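Local coordinates for putative uncharacterized protein (Chlamydia trachomatis, PDB 3K29), which is of unproven function but, as a YscO-like protein, probably serves as a chaperone of the type III secretion apparatus, at residues 34-39 with 99-104. Numbering follows the deposited sequence.
Sequences LEQEKL and ENVLAA
Val101 holds CG1 anti to its backbone N (chi1 167°), which leaves CG2 beside that N and aimed at the backbone of 34-39, while Glu35, with CG beside its own N and a second bend at chi2, turns its carboxylate to the flank where Lys38 lies. These two residues carry the contact inside a long antiparallel helical hairpin built from helices 8-66 and 70-160, consistent with the coiled coil predicted for 18-52. The short segments run 162° apart in direction, and their axes approach to 8.7 Å, close enough for a methyl group to reach the opposite main chain. Val101 CG2 does so, lying 3.5 Å from Glu35 O, the carbonyl whose hydrogen bond is to Leu39 N, so the methyl only packs against it. Around this methyl sit Glu35 CB and, crossing at about a right angle, Leu39, whose CB is 4.0 Å from Val101 CG2. The other methyl, CG1, meets the amide end of Gln36, with Gln36 CD at 3.8 Å; that bent chain covers it from one flank. Leu32, one turn earlier on helix 8-66, extends the apolar seam by touching both Val101 and Ala104.

On the other flank the packing becomes polar. Glu35 OE1 receives Lys38 NZ at 2.8 Å on its syn lone pair, a salt bridge within one helix. The same oxygen accepts a hydrogen bond from Gln97 NE2, so two donors grip it and probably stabilise its negative charge. Gln97 OE1 in turn accepts from Asn100 ND2, so Gln97, on the same helix as Asn100, ties that amide to the Glu35 carboxylate across the interface. Carboxylate and Asn100 amide planes stand 79° apart, and no hydrogen bond joins them directly; Glu35 OE1 instead rests 3.3 Å from Asn100 CB.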
ATOM      1  N   LEU A  34      -6.520  11.153  -0.147  1.00 24.87           N
ATOM      2  CA  LEU A  34      -6.774  12.374  -0.936  1.00 24.46           C
ATOM      3  C   LEU A  34      -7.875  12.171  -1.990  1.00 23.31           C
ATOM      4  O   LEU A  34      -8.812  12.961  -2.077  1.00 22.78           O
ATOM      5  CB  LEU A  34      -5.496  12.875  -1.638  1.00 24.08           C
ATOM      6  CG  LEU A  34      -4.550  13.951  -1.099  1.00 26.34           C
ATOM      7  CD1 LEU A  34      -4.243  13.851   0.405  1.00 27.35           C
ATOM      8  CD2 LEU A  34      -3.243  13.944  -1.915  1.00 25.59           C
ATOM      9  N   GLU A  35      -7.774  11.112  -2.780  1.00 22.54           N
ATOM     10  CA  GLU A  35      -8.796  10.863  -3.792  1.00 22.15           C
ATOM     11  C   GLU A  35     -10.149  10.567  -3.144  1.00 22.57           C
ATOM     12  O   GLU A  35     -11.157  11.072  -3.627  1.00 22.63           O
ATOM     13  CB  GLU A  35      -8.388   9.745  -4.771  1.00 21.83           C
ATOM     14  CG  GLU A  35      -7.103  10.025  -5.567  1.00 21.25           C
ATOM     15  CD  GLU A  35      -7.040  11.413  -6.220  1.00 20.66           C
ATOM     16  OE1 GLU A  35      -8.000  11.872  -6.878  1.00 23.31           O
ATOM     17  OE2 GLU A  35      -5.968  12.038  -6.142  1.00 21.47           O
ATOM     18  N   GLN A  36     -10.175   9.769  -2.076  1.00 22.00           N
ATOM     19  CA  GLN A  36     -11.417   9.494  -1.349  1.00 23.58           C
ATOM     20  C   GLN A  36     -12.093  10.788  -0.850  1.00 23.32           C
ATOM     21  O   GLN A  36     -13.314  10.975  -0.963  1.00 22.15           O
ATOM     22  CB  GLN A  36     -11.175   8.528  -0.181  1.00 24.17           C
ATOM     23  CG  GLN A  36     -10.832   7.106  -0.615  1.00 27.34           C
ATOM     24  CD  GLN A  36     -12.045   6.247  -0.916  1.00 31.84           C
ATOM     25  OE1 GLN A  36     -13.128   6.738  -1.288  1.00 32.17           O
ATOM     26  NE2 GLN A  36     -11.870   4.935  -0.758  1.00 33.57           N
ATOM     27  N   GLU A  37     -11.273  11.690  -0.332  1.00 23.36           N
ATOM     28  CA  GLU A  37     -11.720  12.999   0.098  1.00 23.63           C
ATOM     29  C   GLU A  37     -12.267  13.836  -1.087  1.00 23.32           C
ATOM     30  O   GLU A  37     -13.284  14.525  -0.937  1.00 23.50           O
ATOM     31  CB  GLU A  37     -10.559  13.714   0.801  1.00 24.15           C
ATOM     32  CG  GLU A  37     -10.975  14.715   1.864  1.00 27.67           C
ATOM     33  CD  GLU A  37     -11.610  15.969   1.271  1.00 33.50           C
ATOM     34  OE1 GLU A  37     -11.248  16.310   0.117  1.00 35.44           O
ATOM     35  OE2 GLU A  37     -12.468  16.609   1.948  1.00 34.53           O
ATOM     36  N   LYS A  38     -11.607  13.782  -2.247  1.00 22.31           N
ATOM     37  CA  LYS A  38     -12.104  14.492  -3.449  1.00 21.52           C
ATOM     38  C   LYS A  38     -13.382  13.868  -3.925  1.00 20.85           C
ATOM     39  O   LYS A  38     -14.255  14.591  -4.358  1.00 20.96           O
ATOM     40  CB  LYS A  38     -11.092  14.531  -4.600  1.00 21.24           C
ATOM     41  CG  LYS A  38      -9.809  15.334  -4.314  1.00 21.80           C
ATOM     42  CD  LYS A  38      -8.637  14.944  -5.257  1.00 20.58           C
ATOM     43  CE  LYS A  38      -8.923  15.284  -6.737  1.00 18.96           C
ATOM     44  NZ  LYS A  38      -7.967  14.597  -7.665  1.00 17.18           N
ATOM     45  N   LEU A  39     -13.511  12.542  -3.820  1.00 20.18           N
ATOM     46  CA  LEU A  39     -14.783  11.878  -4.137  1.00 20.75           C
ATOM     47  C   LEU A  39     -15.934  12.382  -3.258  1.00 20.03           C
ATOM     48  O   LEU A  39     -17.043  12.618  -3.762  1.00 19.09           O
ATOM     49  CB  LEU A  39     -14.693  10.343  -4.061  1.00 20.20           C
ATOM     50  CG  LEU A  39     -15.962   9.547  -4.439  1.00 22.83           C
ATOM     51  CD1 LEU A  39     -16.428   9.864  -5.845  1.00 22.21           C
ATOM     52  CD2 LEU A  39     -15.789   8.014  -4.293  1.00 23.75           C
ATOM     53  N   GLU A  99     -12.977   7.147 -10.830  1.00 23.15           N
ATOM     54  CA  GLU A  99     -11.896   6.552 -11.596  1.00 23.58           C
ATOM     55  C   GLU A  99     -10.515   6.831 -10.959  1.00 22.94           C
ATOM     56  O   GLU A  99      -9.629   5.979 -10.972  1.00 21.39           O
ATOM     57  CB  GLU A  99     -11.891   7.062 -13.037  1.00 23.60           C
ATOM     58  CG  GLU A  99     -13.069   6.688 -13.910  1.00 26.53           C
ATOM     59  CD  GLU A  99     -12.875   7.220 -15.324  1.00 29.21           C
ATOM     60  OE1 GLU A  99     -12.139   6.605 -16.106  1.00 32.32           O
ATOM     61  OE2 GLU A  99     -13.425   8.277 -15.661  1.00 31.94           O
ATOM     62  N   ASN A 100     -10.350   8.039 -10.429  1.00 23.67           N
ATOM     63  CA  ASN A 100      -9.178   8.396  -9.634  1.00 23.29           C
ATOM     64  C   ASN A 100      -9.068   7.564  -8.378  1.00 23.77           C
ATOM     65  O   ASN A 100      -7.955   7.133  -8.018  1.00 23.58           O
ATOM     66  CB  ASN A 100      -9.157   9.889  -9.284  1.00 22.60           C
ATOM     67  CG  ASN A 100      -8.964  10.761 -10.490  1.00 23.73           C
ATOM     68  OD1 ASN A 100      -8.357  10.357 -11.476  1.00 23.55           O
ATOM     69  ND2 ASN A 100      -9.487  11.966 -10.430  1.00 25.62           N
ATOM     70  N   VAL A 101     -10.188   7.352  -7.696  1.00 23.94           N
ATOM     71  CA  VAL A 101     -10.173   6.543  -6.479  1.00 24.80           C
ATOM     72  C   VAL A 101      -9.738   5.108  -6.776  1.00 25.50           C
ATOM     73  O   VAL A 101      -8.908   4.550  -6.078  1.00 25.35           O
ATOM     74  CB  VAL A 101     -11.499   6.571  -5.705  1.00 24.66           C
ATOM     75  CG1 VAL A 101     -11.547   5.460  -4.636  1.00 23.87           C
ATOM     76  CG2 VAL A 101     -11.675   7.927  -5.035  1.00 25.91           C
ATOM     77  N   LEU A 102     -10.308   4.523  -7.818  1.00 26.07           N
ATOM     78  CA  LEU A 102      -9.961   3.170  -8.195  1.00 25.13           C
ATOM     79  C   LEU A 102      -8.487   3.011  -8.574  1.00 24.80           C
ATOM     80  O   LEU A 102      -7.847   2.059  -8.141  1.00 24.99           O
ATOM     81  CB  LEU A 102     -10.876   2.682  -9.319  1.00 26.09           C
ATOM     82  CG  LEU A 102     -10.478   1.329  -9.889  1.00 26.43           C
ATOM     83  CD1 LEU A 102     -10.810   0.247  -8.875  1.00 29.28           C
ATOM     84  CD2 LEU A 102     -11.132   1.098 -11.219  1.00 29.37           C
ATOM     85  N   ALA A 103      -7.944   3.915  -9.385  1.00 23.79           N
ATOM     86  CA  ALA A 103      -6.528   3.839  -9.719  1.00 23.27           C
ATOM     87  C   ALA A 103      -5.634   3.939  -8.455  1.00 23.76           C
ATOM     88  O   ALA A 103      -4.689   3.159  -8.319  1.00 23.30           O
ATOM     89  CB  ALA A 103      -6.149   4.887 -10.753  1.00 23.14           C
ATOM     90  N   ALA A 104      -5.967   4.835  -7.523  1.00 22.79           N
ATOM     91  CA  ALA A 104      -5.161   4.995  -6.302  1.00 24.33           C
ATOM     92  C   ALA A 104      -5.274   3.766  -5.421  1.00 25.21           C
ATOM     93  O   ALA A 104      -4.307   3.378  -4.757  1.00 25.16           O
ATOM     94  CB  ALA A 104      -5.569   6.260  -5.506  1.00 22.62           C
TER